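Local coordinates for protein putative glucoamylase (Bacteroides caccae ATCC 43185, PDB 4QT9) that is a putative glucoamylase, probably hydrolysing glycosidic bonds in alpha-glucans to release glucose, at residues R94-V99 with A163-R168. Residues are numbered along the deposited sequence; the frame is centred on the assembly and turned at random.
Sequences RMERIV and AQRIDR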
ATOM      1  N   ARG A  94      11.918   5.016 -17.312  1.00 26.53           N
ATOM      2  CA  ARG A  94      11.891   4.606 -15.910  1.00 26.07           C
ATOM      3  C   ARG A  94      11.284   3.202 -15.736  1.00 29.30           C
ATOM      4  O   ARG A  94      11.861   2.399 -14.997  1.00 28.87           O
ATOM      5  CB  ARG A  94      11.158   5.627 -15.017  1.00 27.33           C
ATOM      6  CG  ARG A  94      10.947   5.193 -13.541  1.00 25.37           C
ATOM      7  CD  ARG A  94      12.244   4.968 -12.767  1.00 19.45           C
ATOM      8  NE  ARG A  94      12.969   6.225 -12.648  1.00 24.85           N
ATOM      9  CZ  ARG A  94      12.837   7.061 -11.629  1.00 38.38           C
ATOM     10  NH1 ARG A  94      12.067   6.742 -10.591  1.00 22.33           N
ATOM     11  NH2 ARG A  94      13.499   8.205 -11.618  1.00 36.52           N
HETATM   12  N   MSE A  95      10.143   2.905 -16.404  1.00 25.87           N
HETATM   13  CA  MSE A  95       9.493   1.585 -16.325  1.00 24.04           C
HETATM   14  C   MSE A  95      10.449   0.491 -16.794  1.00 28.38           C
HETATM   15  O   MSE A  95      10.519  -0.552 -16.147  1.00 28.89           O
HETATM   16  CB  MSE A  95       8.176   1.527 -17.137  1.00 25.17           C
HETATM   17  CG  MSE A  95       7.061   2.419 -16.567  1.00 30.08           C
HETATM   18 SE   MSE A  95       6.799   2.315 -14.596  0.75 33.33          SE
HETATM   19  CE  MSE A  95       5.260   3.493 -14.466  1.00 30.33           C
ATOM     20  N   GLU A  96      11.193   0.743 -17.890  1.00 24.72           N
ATOM     21  CA  GLU A  96      12.165  -0.209 -18.454  0.50 24.95           C
ATOM     22  C   GLU A  96      13.256  -0.509 -17.413  1.00 27.59           C
ATOM     23  O   GLU A  96      13.572  -1.675 -17.173  1.00 23.84           O
ATOM     24  CB  GLU A  96      12.761   0.336 -19.767  0.50 27.23           C
ATOM     25  CG  GLU A  96      14.137  -0.203 -20.137  0.50 37.44           C
ATOM     26  CD  GLU A  96      14.231  -1.651 -20.566  0.50 57.24           C
ATOM     27  OE1 GLU A  96      13.416  -2.076 -21.413  0.50 43.55           O
ATOM     28  OE2 GLU A  96      15.167  -2.343 -20.107  0.50 56.25           O
ATOM     29  N   ARG A  97      13.804   0.549 -16.773  1.00 24.99           N
ATOM     30  CA  ARG A  97      14.825   0.425 -15.738  1.00 24.73           C
ATOM     31  C   ARG A  97      14.274  -0.449 -14.583  1.00 26.45           C
ATOM     32  O   ARG A  97      14.966  -1.382 -14.160  1.00 26.09           O
ATOM     33  CB  ARG A  97      15.241   1.821 -15.228  1.00 26.68           C
ATOM     34  CG  ARG A  97      16.273   1.772 -14.098  1.00 32.35           C
ATOM     35  CD  ARG A  97      16.770   3.148 -13.657  1.00 31.35           C
ATOM     36  NE  ARG A  97      17.536   3.840 -14.711  1.00 29.09           N
ATOM     37  CZ  ARG A  97      18.800   3.584 -15.037  1.00 51.97           C
ATOM     38  NH1 ARG A  97      19.475   2.618 -14.409  1.00 38.44           N
ATOM     39  NH2 ARG A  97      19.390   4.265 -16.015  1.00 33.87           N
ATOM     40  N   ILE A  98      13.030  -0.170 -14.108  1.00 19.96           N
ATOM     41  CA  ILE A  98      12.404  -0.932 -13.024  1.00 19.98           C
ATOM     42  C   ILE A  98      12.233  -2.427 -13.417  1.00 26.29           C
ATOM     43  O   ILE A  98      12.653  -3.314 -12.671  1.00 27.29           O
ATOM     44  CB  ILE A  98      11.053  -0.308 -12.591  1.00 22.35           C
ATOM     45  CG1 ILE A  98      11.263   1.097 -11.915  1.00 22.86           C
ATOM     46  CG2 ILE A  98      10.284  -1.296 -11.706  1.00 22.57           C
ATOM     47  CD1 ILE A  98       9.945   1.956 -11.785  1.00 27.20           C
ATOM     48  N   VAL A  99      11.641  -2.698 -14.583  1.00 23.65           N
ATOM     49  CA  VAL A  99      11.446  -4.068 -15.073  1.00 23.02           C
ATOM     50  C   VAL A  99      12.813  -4.806 -15.200  1.00 28.43           C
ATOM     51  O   VAL A  99      12.900  -5.965 -14.802  1.00 30.90           O
ATOM     52  CB  VAL A  99      10.644  -4.089 -16.399  1.00 26.73           C
ATOM     53  CG1 VAL A  99      10.530  -5.506 -16.950  1.00 26.79           C
ATOM     54  CG2 VAL A  99       9.249  -3.480 -16.206  1.00 25.58           C
ATOM     55  N   ALA A 163       5.118  -4.286 -21.523  1.00 25.48           N
ATOM     56  CA  ALA A 163       3.979  -5.006 -20.947  1.00 25.19           C
ATOM     57  C   ALA A 163       4.229  -6.516 -20.948  1.00 25.91           C
ATOM     58  O   ALA A 163       4.004  -7.175 -19.932  1.00 22.73           O
ATOM     59  CB  ALA A 163       2.693  -4.681 -21.708  1.00 26.49           C
ATOM     60  N   GLN A 164       4.739  -7.055 -22.078  1.00 23.49           N
ATOM     61  CA  GLN A 164       5.038  -8.480 -22.244  1.00 22.58           C
ATOM     62  C   GLN A 164       6.057  -8.947 -21.176  1.00 25.83           C
ATOM     63  O   GLN A 164       5.912 -10.033 -20.630  1.00 22.99           O
ATOM     64  CB  GLN A 164       5.551  -8.717 -23.675  1.00 24.22           C
ATOM     65  CG  GLN A 164       5.745 -10.154 -24.063  1.00 38.31           C
ATOM     66  CD  GLN A 164       6.113 -10.311 -25.522  1.00 61.93           C
ATOM     67  OE1 GLN A 164       7.206 -10.774 -25.855  1.00 56.45           O
ATOM     68  NE2 GLN A 164       5.199  -9.950 -26.423  1.00 52.15           N
ATOM     69  N   ARG A 165       7.068  -8.099 -20.859  1.00 24.96           N
ATOM     70  CA  ARG A 165       8.083  -8.400 -19.851  1.00 24.06           C
ATOM     71  C   ARG A 165       7.446  -8.417 -18.449  1.00 25.86           C
ATOM     72  O   ARG A 165       7.795  -9.259 -17.612  1.00 26.33           O
ATOM     73  CB  ARG A 165       9.241  -7.381 -19.951  1.00 26.15           C
ATOM     74  CG  ARG A 165      10.149  -7.704 -21.133  1.00 27.03           C
ATOM     75  CD  ARG A 165      11.112  -6.598 -21.378  1.00 30.51           C
ATOM     76  NE  ARG A 165      12.131  -6.498 -20.333  1.00 32.26           N
ATOM     77  CZ  ARG A 165      12.910  -5.436 -20.159  1.00 42.14           C
ATOM     78  NH1 ARG A 165      12.794  -4.382 -20.951  1.00 25.17           N
ATOM     79  NH2 ARG A 165      13.830  -5.433 -19.206  1.00 27.43           N
ATOM     80  N   ILE A 166       6.468  -7.532 -18.213  1.00 19.73           N
ATOM     81  CA  ILE A 166       5.753  -7.467 -16.945  1.00 17.55           C
ATOM     82  C   ILE A 166       4.889  -8.744 -16.769  1.00 24.01           C
ATOM     83  O   ILE A 166       4.869  -9.339 -15.670  1.00 23.47           O
ATOM     84  CB  ILE A 166       4.906  -6.170 -16.849  1.00 19.87           C
ATOM     85  CG1 ILE A 166       5.813  -4.955 -16.569  1.00 20.99           C
ATOM     86  CG2 ILE A 166       3.831  -6.301 -15.746  1.00 19.82           C
ATOM     87  CD1 ILE A 166       5.263  -3.598 -16.982  1.00 29.03           C
ATOM     88  N   ASP A 167       4.173  -9.146 -17.836  1.00 20.68           N
ATOM     89  CA  ASP A 167       3.331 -10.353 -17.786  1.00 21.57           C
ATOM     90  C   ASP A 167       4.172 -11.588 -17.466  1.00 24.86           C
ATOM     91  O   ASP A 167       3.707 -12.432 -16.728  1.00 23.39           O
ATOM     92  CB  ASP A 167       2.534 -10.562 -19.080  1.00 23.60           C
ATOM     93  CG  ASP A 167       1.409 -11.604 -18.928  1.00 26.18           C
ATOM     94  OD1 ASP A 167       0.493 -11.381 -18.120  1.00 29.26           O
ATOM     95  OD2 ASP A 167       1.450 -12.622 -19.621  1.00 25.26           O
ATOM     96  N   ARG A 168       5.415 -11.664 -17.969  1.00 24.50           N
ATOM     97  CA  ARG A 168       6.315 -12.776 -17.653  1.00 25.28           C
ATOM     98  C   ARG A 168       6.643 -12.804 -16.139  1.00 28.30           C
ATOM     99  O   ARG A 168       6.616 -13.887 -15.556  1.00 27.55           O
ATOM    100  CB  ARG A 168       7.608 -12.725 -18.484  1.00 26.47           C
ATOM    101  CG  ARG A 168       8.366 -14.053 -18.441  1.00 46.12           C
ATOM    102  CD  ARG A 168       9.824 -13.920 -18.846  1.00 69.20           C
ATOM    103  NE  ARG A 168      10.698 -14.779 -18.042  1.00 86.83           N
ATOM    104  CZ  ARG A 168      11.560 -15.661 -18.541  1.00110.00           C
ATOM    105  NH1 ARG A 168      11.683 -15.812 -19.856  1.00105.33           N
ATOM    106  NH2 ARG A 168      12.310 -16.398 -17.731  1.00 96.63           N
TER
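Val99 packs its CG1 methyl against the Arg165 side chain, 3.8 Å from Arg165 CB, and the same methyl lies 3.6 Å off one face of the guanidinium, set toward the edge of the group. The two branches of the valine divide the work. With CG1 anti to the backbone N (chi1 176°), CG2 is left to meet Ile166, whose CG1 is 3.8 Å from Val99 CG2, the two side chains crossing at about a right angle. Beyond the valine, the arginine turns at chi3 and brings its guanidinium edge to the Glu96 carboxylate. Arg165 NH1 and Glu96 OE1 form the salt bridge; their modelled 2.4 Å separation is very short and doubtful in detail, and Glu96 is deposited in two conformers. Arg165 NH2 to Glu96 OE2, at 3.5 Å, is weak, and the two planes are 40° apart, short of a flat bidentate pair. NH2 has further partners in Ser100 OG and Glu103 OE1, so two carboxylates of helix 88-104 share one guanidinium. Replacing Arg165 by an alanine would probably leave Glu96 and Glu103 without their shared counter-charge and take the guanidinium cover from Val99 CG1. Deeper in, Ile166 also rests on Val148 of helix 135-152, as does Met95, a selenomethionine, so the apolar layer continues behind the salt bridge. The axes of the two segments run roughly parallel, 28° apart and 10.6 Å at closest approach; with helix 135-152 between them in sequence, this is consistent with the alternating up and down helices of an alpha/alpha toroid.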